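Local coordinates for protein tyrosinase (Aspergillus oryzae, PDB 6JU8) that probably oxidises L-tyrosine and L-dopa to L-dopaquinone with molecular oxygen at a dinuclear copper centre, a step of melanin biosynthesis, at residues 150-155 with 281-286; 269-274 with 332-337. The protein carries 1 engineered substitution. All blocks are in the same frame, centred on the assembly; numbering follows the deposited sequence.

Contact 1. Residues 150-155 with 281-286; sequences WDFARF and PTLQDM
Gln284 reaches its amide between the backbone of Ala153 and the ring of Phe155, joining the first turn of helix 283-292 to a type I beta turn, Asp151 to Arg154, in the central di-copper domain of tyrosinase. The Gln284 chain leaves its backbone extended, CG anti to the backbone N (chi1 -180°), which sets CG 3.2 Å from Ala153 O. NE2 then donates to that same Ala153 O at 2.9 Å. The bond is nearly straight, N-H...O 160°, and lies in both the carbonyl plane and the amide plane. The same NE2 sits over the centre of one face of the Phe155 ring, 3.4 Å above its plane, while OE1 lies out past the CE2-CZ side of the ring, 3.5 Å from Phe155 CE2. Ring and amide planes are 53° apart, so the amide is tilted over the ring rather than stacked flat on it.

The apolar half of the contact lies at Leu283, whose side chain crosses that of Phe152 at about a right angle. Leu283 CD2 comes to 3.8 Å from Phe152 CD1, and Leu283 CD1 is a little farther off, 4.1 Å from Phe152 CE1. Farther round, Phe152 meets His375 and Ile379 of helix 371-389, and Tyr456 of helix 448-456 packs on Ala153 and Gln284. Each segment has its own side-chain-to-backbone bond: Asp151 OD1 accepts from Ala153 N in an Asx turn, and Thr282 OG1, at the N-cap of the helix, accepts from Asp285 N at 3.0 Å. Phe152 O is buried here without a hydrogen-bond partner in the model; Leu283 CD2 lies 3.5 Å from this Phe152 O.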
ATOM      1  N   TRP A 150     -12.292  15.732  -5.798  1.00  8.28           N
ATOM      2  CA  TRP A 150     -12.550  14.299  -5.954  1.00  8.01           C
ATOM      3  C   TRP A 150     -14.046  14.027  -5.941  1.00  8.69           C
ATOM      4  O   TRP A 150     -14.717  14.212  -4.921  1.00  9.38           O
ATOM      5  CB  TRP A 150     -11.876  13.522  -4.826  1.00  8.80           C
ATOM      6  CG  TRP A 150     -12.284  12.075  -4.779  1.00  8.80           C
ATOM      7  CD1 TRP A 150     -12.410  11.217  -5.830  1.00  9.28           C
ATOM      8  CD2 TRP A 150     -12.609  11.348  -3.582  1.00  9.21           C
ATOM      9  NE1 TRP A 150     -12.811   9.985  -5.360  1.00 10.07           N
ATOM     10  CE2 TRP A 150     -12.942  10.038  -3.995  1.00  8.86           C
ATOM     11  CE3 TRP A 150     -12.673  11.679  -2.226  1.00  8.53           C
ATOM     12  CZ2 TRP A 150     -13.323   9.043  -3.093  1.00  9.80           C
ATOM     13  CZ3 TRP A 150     -13.057  10.692  -1.328  1.00 10.52           C
ATOM     14  CH2 TRP A 150     -13.381   9.395  -1.767  1.00  9.99           C
ATOM     15  N   ASP A 151     -14.562  13.606  -7.091  1.00  9.25           N
ATOM     16  CA  ASP A 151     -15.986  13.286  -7.172  1.00  9.30           C
ATOM     17  C   ASP A 151     -16.226  11.880  -6.636  1.00  8.92           C
ATOM     18  O   ASP A 151     -16.223  10.878  -7.360  1.00 10.12           O
ATOM     19  CB  ASP A 151     -16.525  13.436  -8.598  1.00 10.38           C
ATOM     20  CG  ASP A 151     -18.054  13.537  -8.557  1.00 10.34           C
ATOM     21  OD1 ASP A 151     -18.665  13.071  -7.582  1.00 11.22           O
ATOM     22  OD2 ASP A 151     -18.611  14.127  -9.508  1.00 11.24           O
ATOM     23  N   PHE A 152     -16.414  11.811  -5.319  1.00  9.28           N
ATOM     24  CA  PHE A 152     -16.586  10.521  -4.641  1.00  8.97           C
ATOM     25  C   PHE A 152     -17.891   9.832  -5.041  1.00 10.95           C
ATOM     26  O   PHE A 152     -18.070   8.642  -4.733  1.00 12.26           O
ATOM     27  CB  PHE A 152     -16.450  10.649  -3.118  1.00  9.63           C
ATOM     28  CG  PHE A 152     -17.374  11.655  -2.470  1.00  9.06           C
ATOM     29  CD1 PHE A 152     -18.750  11.449  -2.447  1.00  9.70           C
ATOM     30  CD2 PHE A 152     -16.876  12.824  -1.900  1.00  9.67           C
ATOM     31  CE1 PHE A 152     -19.591  12.393  -1.848  1.00  9.21           C
ATOM     32  CE2 PHE A 152     -17.688  13.759  -1.270  1.00  9.32           C
ATOM     33  CZ  PHE A 152     -19.063  13.530  -1.257  1.00  9.60           C
ATOM     34  N   ALA A 153     -18.817  10.538  -5.691  1.00  9.84           N
ATOM     35  CA  ALA A 153     -20.122  10.001  -6.046  1.00  9.23           C
ATOM     36  C   ALA A 153     -20.248   9.680  -7.528  1.00  9.69           C
ATOM     37  O   ALA A 153     -21.309   9.203  -7.945  1.00 12.48           O
ATOM     38  CB  ALA A 153     -21.199  10.973  -5.607  1.00 11.28           C
ATOM     39  N   ARG A 154     -19.215   9.901  -8.326  1.00 11.15           N
ATOM     40  CA  ARG A 154     -19.241   9.659  -9.760  1.00 12.05           C
ATOM     41  C   ARG A 154     -18.510   8.355 -10.068  1.00 11.37           C
ATOM     42  O   ARG A 154     -17.400   8.141  -9.579  1.00 12.86           O
ATOM     43  CB  ARG A 154     -18.540  10.811 -10.494  1.00 11.69           C
ATOM     44  CG  ARG A 154     -18.611  10.696 -12.021  1.00 13.85           C
ATOM     45  CD  ARG A 154     -17.927  11.919 -12.630  1.00 13.80           C
ATOM     46  NE  ARG A 154     -18.015  11.867 -14.083  1.00 16.03           N
ATOM     47  CZ  ARG A 154     -17.226  12.559 -14.900  1.00 18.21           C
ATOM     48  NH1 ARG A 154     -16.271  13.336 -14.432  1.00 18.07           N
ATOM     49  NH2 ARG A 154     -17.390  12.450 -16.207  1.00 26.83           N
ATOM     50  N   PHE A 155     -19.082   7.477 -10.883  1.00 12.87           N
ATOM     51  CA  PHE A 155     -18.379   6.252 -11.246  1.00 13.08           C
ATOM     52  C   PHE A 155     -17.114   6.602 -12.011  1.00 13.02           C
ATOM     53  O   PHE A 155     -17.155   7.430 -12.935  1.00 15.90           O
ATOM     54  CB  PHE A 155     -19.301   5.397 -12.126  1.00 15.17           C
ATOM     55  CG  PHE A 155     -20.523   4.896 -11.392  1.00 18.66           C
ATOM     56  CD1 PHE A 155     -20.439   4.387 -10.101  1.00 17.40           C
ATOM     57  CD2 PHE A 155     -21.769   4.932 -12.005  1.00 19.23           C
ATOM     58  CE1 PHE A 155     -21.575   3.889  -9.490  1.00 20.23           C
ATOM     59  CE2 PHE A 155     -22.909   4.418 -11.400  1.00 19.62           C
ATOM     60  CZ  PHE A 155     -22.811   3.892 -10.127  1.00 21.07           C
ATOM     61  N   PRO A 281     -29.363   3.468   0.482  1.00 14.41           N
ATOM     62  CA  PRO A 281     -28.816   3.988  -0.764  1.00 13.82           C
ATOM     63  C   PRO A 281     -27.322   3.738  -0.896  1.00 11.09           C
ATOM     64  O   PRO A 281     -26.589   3.671   0.080  1.00 13.76           O
ATOM     65  CB  PRO A 281     -29.062   5.498  -0.663  1.00 16.61           C
ATOM     66  CG  PRO A 281     -30.160   5.616   0.351  1.00 14.67           C
ATOM     67  CD  PRO A 281     -29.823   4.565   1.382  1.00 16.95           C
ATOM     68  N   THR A 282     -26.893   3.634  -2.149  1.00 11.38           N
ATOM     69  CA  THR A 282     -25.467   3.723  -2.445  1.00 10.79           C
ATOM     70  C   THR A 282     -24.944   5.137  -2.178  1.00  9.77           C
ATOM     71  O   THR A 282     -25.744   6.075  -1.968  1.00 10.37           O
ATOM     72  CB  THR A 282     -25.218   3.377  -3.911  1.00 11.15           C
ATOM     73  OG1 THR A 282     -25.866   4.369  -4.729  1.00 12.05           O
ATOM     74  CG2 THR A 282     -25.782   2.007  -4.290  1.00 13.98           C
ATOM     75  N   LEU A 283     -23.616   5.309  -2.179  1.00  9.93           N
ATOM     76  CA  LEU A 283     -23.082   6.654  -2.005  1.00  9.44           C
ATOM     77  C   LEU A 283     -23.540   7.561  -3.147  1.00  9.84           C
ATOM     78  O   LEU A 283     -23.832   8.736  -2.903  1.00 10.15           O
ATOM     79  CB  LEU A 283     -21.566   6.624  -1.854  1.00  9.64           C
ATOM     80  CG  LEU A 283     -20.853   7.977  -1.778  1.00  9.62           C
ATOM     81  CD1 LEU A 283     -21.373   8.862  -0.645  1.00 11.83           C
ATOM     82  CD2 LEU A 283     -19.338   7.734  -1.626  1.00 10.52           C
ATOM     83  N   GLN A 284     -23.592   7.045  -4.392  1.00 10.11           N
ATOM     84  CA  GLN A 284     -24.047   7.928  -5.475  1.00 10.45           C
ATOM     85  C   GLN A 284     -25.503   8.333  -5.266  1.00 10.58           C
ATOM     86  O   GLN A 284     -25.885   9.503  -5.469  1.00 10.70           O
ATOM     87  CB  GLN A 284     -23.876   7.244  -6.828  1.00 12.24           C
ATOM     88  CG  GLN A 284     -24.325   8.115  -7.998  1.00 11.60           C
ATOM     89  CD  GLN A 284     -24.012   7.444  -9.324  1.00 13.63           C
ATOM     90  OE1 GLN A 284     -24.887   6.806  -9.882  1.00 17.44           O
ATOM     91  NE2 GLN A 284     -22.778   7.558  -9.799  1.00 14.10           N
ATOM     92  N   ASP A 285     -26.344   7.356  -4.916  1.00 10.97           N
ATOM     93  CA  ASP A 285     -27.759   7.719  -4.742  1.00 11.15           C
ATOM     94  C   ASP A 285     -27.966   8.654  -3.566  1.00 10.74           C
ATOM     95  O   ASP A 285     -28.818   9.553  -3.604  1.00 11.09           O
ATOM     96  CB  ASP A 285     -28.607   6.448  -4.604  1.00 14.73           C
ATOM     97  CG  ASP A 285     -30.087   6.827  -4.612  1.00 18.94           C
ATOM     98  OD1 ASP A 285     -30.528   7.560  -5.515  1.00 27.97           O
ATOM     99  OD2 ASP A 285     -30.799   6.361  -3.723  1.00 31.12           O
ATOM    100  N   MET A 286     -27.213   8.424  -2.481  1.00 10.48           N
ATOM    101  CA  MET A 286     -27.374   9.330  -1.325  1.00  9.55           C
ATOM    102  C   MET A 286     -27.023  10.751  -1.716  1.00  9.41           C
ATOM    103  O   MET A 286     -27.665  11.728  -1.291  1.00 10.90           O
ATOM    104  CB  MET A 286     -26.498   8.859  -0.153  1.00  9.97           C
ATOM    105  CG  MET A 286     -26.900   9.494   1.157  1.00 11.38           C
ATOM    106  SD  MET A 286     -28.438   8.832   1.814  1.00 12.35           S
ATOM    107  CE  MET A 286     -27.784   7.392   2.686  1.00 13.81           C
TER

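Contact 2. Residues 269-274 with 332-337. With CU (copper (II) ion), chain D.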
ATOM      1  N   PRO A 269     -20.955   1.254   3.982  1.00 11.08           N
ATOM      2  CA  PRO A 269     -21.459   0.927   5.325  1.00 11.78           C
ATOM      3  C   PRO A 269     -21.719   2.174   6.145  1.00 11.08           C
ATOM      4  O   PRO A 269     -20.864   2.642   6.900  1.00 12.72           O
ATOM      5  CB  PRO A 269     -20.315   0.077   5.883  1.00 13.93           C
ATOM      6  CG  PRO A 269     -19.084   0.576   5.199  1.00 12.85           C
ATOM      7  CD  PRO A 269     -19.516   0.992   3.823  1.00 12.14           C
ATOM      8  N   TRP A 270     -22.937   2.717   5.963  1.00 11.92           N
ATOM      9  CA  TRP A 270     -23.321   3.935   6.669  1.00 12.16           C
ATOM     10  C   TRP A 270     -23.268   3.713   8.176  1.00 12.02           C
ATOM     11  O   TRP A 270     -23.747   2.657   8.631  1.00 15.29           O
ATOM     12  CB  TRP A 270     -24.765   4.344   6.320  1.00 11.75           C
ATOM     13  CG  TRP A 270     -24.949   4.478   4.829  1.00 10.93           C
ATOM     14  CD1 TRP A 270     -25.539   3.596   3.966  1.00 11.01           C
ATOM     15  CD2 TRP A 270     -24.540   5.584   4.018  1.00 10.18           C
ATOM     16  NE1 TRP A 270     -25.512   4.081   2.677  1.00 11.00           N
ATOM     17  CE2 TRP A 270     -24.902   5.302   2.687  1.00 10.22           C
ATOM     18  CE3 TRP A 270     -23.900   6.789   4.326  1.00 10.45           C
ATOM     19  CZ2 TRP A 270     -24.633   6.194   1.646  1.00 11.05           C
ATOM     20  CZ3 TRP A 270     -23.639   7.658   3.273  1.00 10.20           C
ATOM     21  CH2 TRP A 270     -23.995   7.372   1.958  1.00 10.68           C
ATOM     22  N   TYR A 271     -22.762   4.656   8.958  1.00 11.31           N
ATOM     23  CA  TYR A 271     -22.728   4.436  10.412  1.00 13.53           C
ATOM     24  C   TYR A 271     -24.075   4.757  11.066  1.00 15.41           C
ATOM     25  O   TYR A 271     -24.389   4.260  12.160  1.00 18.22           O
ATOM     26  CB  TYR A 271     -21.587   5.197  11.090  1.00 16.06           C
ATOM     27  CG  TYR A 271     -21.691   6.708  11.124  1.00 15.25           C
ATOM     28  CD1 TYR A 271     -22.468   7.376  12.063  1.00 16.18           C
ATOM     29  CD2 TYR A 271     -20.998   7.471  10.187  1.00 14.19           C
ATOM     30  CE1 TYR A 271     -22.577   8.764  12.101  1.00 18.20           C
ATOM     31  CE2 TYR A 271     -21.097   8.845  10.213  1.00 15.64           C
ATOM     32  CZ  TYR A 271     -21.872   9.490  11.159  1.00 19.11           C
ATOM     33  OH  TYR A 271     -21.941  10.873  11.149  1.00 19.66           O
ATOM     34  N   GLN A 272     -24.886   5.583  10.419  1.00 14.76           N
ATOM     35  CA  GLN A 272     -26.180   5.951  10.994  1.00 16.19           C
ATOM     36  C   GLN A 272     -27.163   4.779  10.965  1.00 20.26           C
ATOM     37  O   GLN A 272     -27.048   3.883  10.131  1.00 19.47           O
ATOM     38  CB  GLN A 272     -26.763   7.126  10.211  1.00 17.67           C
ATOM     39  CG  GLN A 272     -26.061   8.457  10.398  1.00 16.54           C
ATOM     40  CD  GLN A 272     -24.923   8.616   9.404  1.00 15.26           C
ATOM     41  OE1 GLN A 272     -24.508   7.688   8.705  1.00 15.16           O
ATOM     42  NE2 GLN A 272     -24.368   9.813   9.371  1.00 19.85           N
ATOM     43  N   ASN A 273     -28.107   4.818  11.905  1.00 20.22           N
ATOM     44  CA  ASN A 273     -29.228   3.881  11.953  1.00 22.26           C
ATOM     45  C   ASN A 273     -30.206   4.186  10.822  1.00 21.78           C
ATOM     46  O   ASN A 273     -30.844   5.244  10.869  1.00 24.13           O
ATOM     47  CB  ASN A 273     -29.901   4.012  13.311  1.00 29.46           C
ATOM     48  CG  ASN A 273     -31.211   3.276  13.463  1.00 35.59           C
ATOM     49  OD1 ASN A 273     -31.531   2.395  12.664  1.00 40.03           O
ATOM     50  ND2 ASN A 273     -31.970   3.632  14.500  1.00 45.23           N
ATOM     51  N   LEU A 274     -30.319   3.317   9.828  1.00 19.37           N
ATOM     52  CA  LEU A 274     -31.219   3.538   8.695  1.00 18.41           C
ATOM     53  C   LEU A 274     -32.477   2.676   8.820  1.00 19.80           C
ATOM     54  O   LEU A 274     -33.235   2.423   7.874  1.00 21.60           O
ATOM     55  CB  LEU A 274     -30.518   3.313   7.364  1.00 21.09           C
ATOM     56  CG  LEU A 274     -29.329   4.210   7.003  1.00 23.67           C
ATOM     57  CD1 LEU A 274     -28.912   4.029   5.535  1.00 22.92           C
ATOM     58  CD2 LEU A 274     -29.597   5.683   7.289  1.00 24.28           C
ATOM     59  N   HIS A 332     -20.465  13.386   4.245  1.00  8.72           N
ATOM     60  CA  HIS A 332     -19.041  13.689   4.342  1.00  8.10           C
ATOM     61  C   HIS A 332     -18.355  12.879   5.431  1.00  8.68           C
ATOM     62  O   HIS A 332     -17.208  12.452   5.232  1.00  8.87           O
ATOM     63  CB  HIS A 332     -18.897  15.191   4.594  1.00 11.03           C
ATOM     64  CG  HIS A 332     -17.822  15.622   5.538  1.00  9.78           C
ATOM     65  ND1 HIS A 332     -17.968  15.622   6.916  1.00 11.13           N
ATOM     66  CD2 HIS A 332     -16.591  16.136   5.299  1.00  9.40           C
ATOM     67  CE1 HIS A 332     -16.865  16.103   7.468  1.00 11.00           C
ATOM     68  NE2 HIS A 332     -15.989  16.427   6.506  1.00 10.19           N
ATOM     69  N   ASN A 333     -19.001  12.659   6.572  1.00  8.89           N
ATOM     70  CA  ASN A 333     -18.419  11.900   7.691  1.00  8.90           C
ATOM     71  C   ASN A 333     -18.226  10.455   7.285  1.00  8.63           C
ATOM     72  O   ASN A 333     -17.190   9.849   7.598  1.00 10.32           O
ATOM     73  CB  ASN A 333     -19.385  11.962   8.879  1.00 10.83           C
ATOM     74  CG  ASN A 333     -19.455  13.297   9.595  1.00 10.51           C
ATOM     75  OD1 ASN A 333     -18.713  14.213   9.293  1.00 12.00           O
ATOM     76  ND2 ASN A 333     -20.411  13.384  10.520  1.00 12.44           N
ATOM     77  N   ASN A 334     -19.218   9.880   6.622  1.00  8.52           N
ATOM     78  CA  ASN A 334     -19.094   8.504   6.142  1.00  8.66           C
ATOM     79  C   ASN A 334     -17.945   8.407   5.149  1.00  8.28           C
ATOM     80  O   ASN A 334     -17.140   7.463   5.205  1.00  9.23           O
ATOM     81  CB  ASN A 334     -20.419   8.063   5.522  1.00  9.94           C
ATOM     82  CG  ASN A 334     -21.405   7.640   6.583  1.00  9.87           C
ATOM     83  OD1 ASN A 334     -21.328   6.522   7.103  1.00 10.16           O
ATOM     84  ND2 ASN A 334     -22.363   8.503   6.889  1.00 10.99           N
ATOM     85  N   VAL A 335     -17.836   9.339   4.198  1.00  7.99           N
ATOM     86  CA  VAL A 335     -16.746   9.242   3.220  1.00  8.48           C
ATOM     87  C   VAL A 335     -15.404   9.330   3.920  1.00  8.43           C
ATOM     88  O   VAL A 335     -14.481   8.570   3.591  1.00  8.75           O
ATOM     89  CB  VAL A 335     -16.911  10.314   2.128  1.00  8.60           C
ATOM     90  CG1 VAL A 335     -15.709  10.277   1.206  1.00  9.91           C
ATOM     91  CG2 VAL A 335     -18.195  10.063   1.354  1.00 10.40           C
ATOM     92  N   HIS A 336     -15.236  10.199   4.928  1.00  9.16           N
ATOM     93  CA  HIS A 336     -14.003  10.199   5.723  1.00  8.91           C
ATOM     94  C   HIS A 336     -13.700   8.801   6.269  1.00  8.58           C
ATOM     95  O   HIS A 336     -12.573   8.302   6.183  1.00  9.00           O
ATOM     96  CB  HIS A 336     -14.151  11.153   6.906  1.00  8.28           C
ATOM     97  CG  HIS A 336     -13.695  12.560   6.692  1.00  8.43           C
ATOM     98  ND1 HIS A 336     -12.356  12.897   6.665  1.00 10.48           N
ATOM     99  CD2 HIS A 336     -14.369  13.724   6.538  1.00  9.37           C
ATOM    100  CE1 HIS A 336     -12.223  14.199   6.514  1.00 10.18           C
ATOM    101  NE2 HIS A 336     -13.427  14.733   6.394  1.00  9.36           N
ATOM    102  N   ASN A 337     -14.721   8.154   6.854  1.00  8.58           N
ATOM    103  CA  ASN A 337     -14.499   6.825   7.438  1.00  9.09           C
ATOM    104  C   ASN A 337     -14.068   5.830   6.367  1.00  8.32           C
ATOM    105  O   ASN A 337     -13.166   5.003   6.593  1.00  9.58           O
ATOM    106  CB  ASN A 337     -15.780   6.326   8.105  1.00 10.60           C
ATOM    107  CG  ASN A 337     -16.060   7.048   9.410  1.00 10.91           C
ATOM    108  OD1 ASN A 337     -15.175   7.650  10.003  1.00 14.48           O
ATOM    109  ND2 ASN A 337     -17.318   6.940   9.833  1.00 15.39           N
TER
HETATM  110 CU    CU D 502     -13.822  16.583   6.326  0.53 10.87          CU
HETATM  111  O   HOH W   1     -19.078   5.284   8.173  1.00 14.36           O
HETATM  112  O   HOH W   2     -13.393  17.818   8.184  1.00 22.12           O
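Asn333 CB and a water lie at the edge of the Tyr271 ring, and Gln272 CD covers the centre of one face, 3.5 Å above the plane. Tyr271 CG sits between its backbone N and carbonyl carbon (chi1 68°), which puts CG 4.0 Å from Asn334 OD1. Asn334 meets the edge of the Trp270 ring, its ND2 lying near the ring plane, 3.4 Å from Trp270 CE3, with amide and indole planes 76° apart. Asn334 OD1 accepts in plane, on a lone pair, from Tyr271 N at 3.0 Å, and also takes a hydrogen from the edge water, which accepts from Asn337 ND2. Asn334 ND2 donates almost straight to Gln272 OE1 (2.9 Å, 173°), the two amides meeting tip to tip, and also bonds Ala330 O. At the tip of the tyrosine, Asn333 ND2 donates to Tyr271 OH at 3.0 Å, in its amide plane; Glu311 binds this hydroxyl and Gln272 NE2. On the same helix, His332 and His336 bind copper through NE2 at 2.2 Å and 1.9 Å, with His376 as third histidine ligand. The loop thus clasps a copper-ligand helix, whose His-X-X-X-His spacing belongs to the type-3 dinuclear copper site of tyrosinases.

Contact 1 is largely buried, whereas contact 2 is only partly so, with Tyr271 exposed. They touch directly: Trp270 NE1 probably donates to Pro281 O at 2.8 Å, Met286 CE packs on the same indole, and Trp150 CZ3 rests on Val335 CG1. Both loops, 150-155 and 269-274, touch helix 283-292 and helix 328-340, which also pack on each other through Leu283 and Met286 on Ile331. The chemistry differs accordingly. Contact 1 combines one amide-to-carbonyl bond with aliphatic and aromatic packing, and the side chain of Phe152 is about 6 Å from that of His332. Contact 2 relies on asparagine and glutamine amides, a tyrosine hydroxyl and water, on a helix that itself supplies two copper ligands.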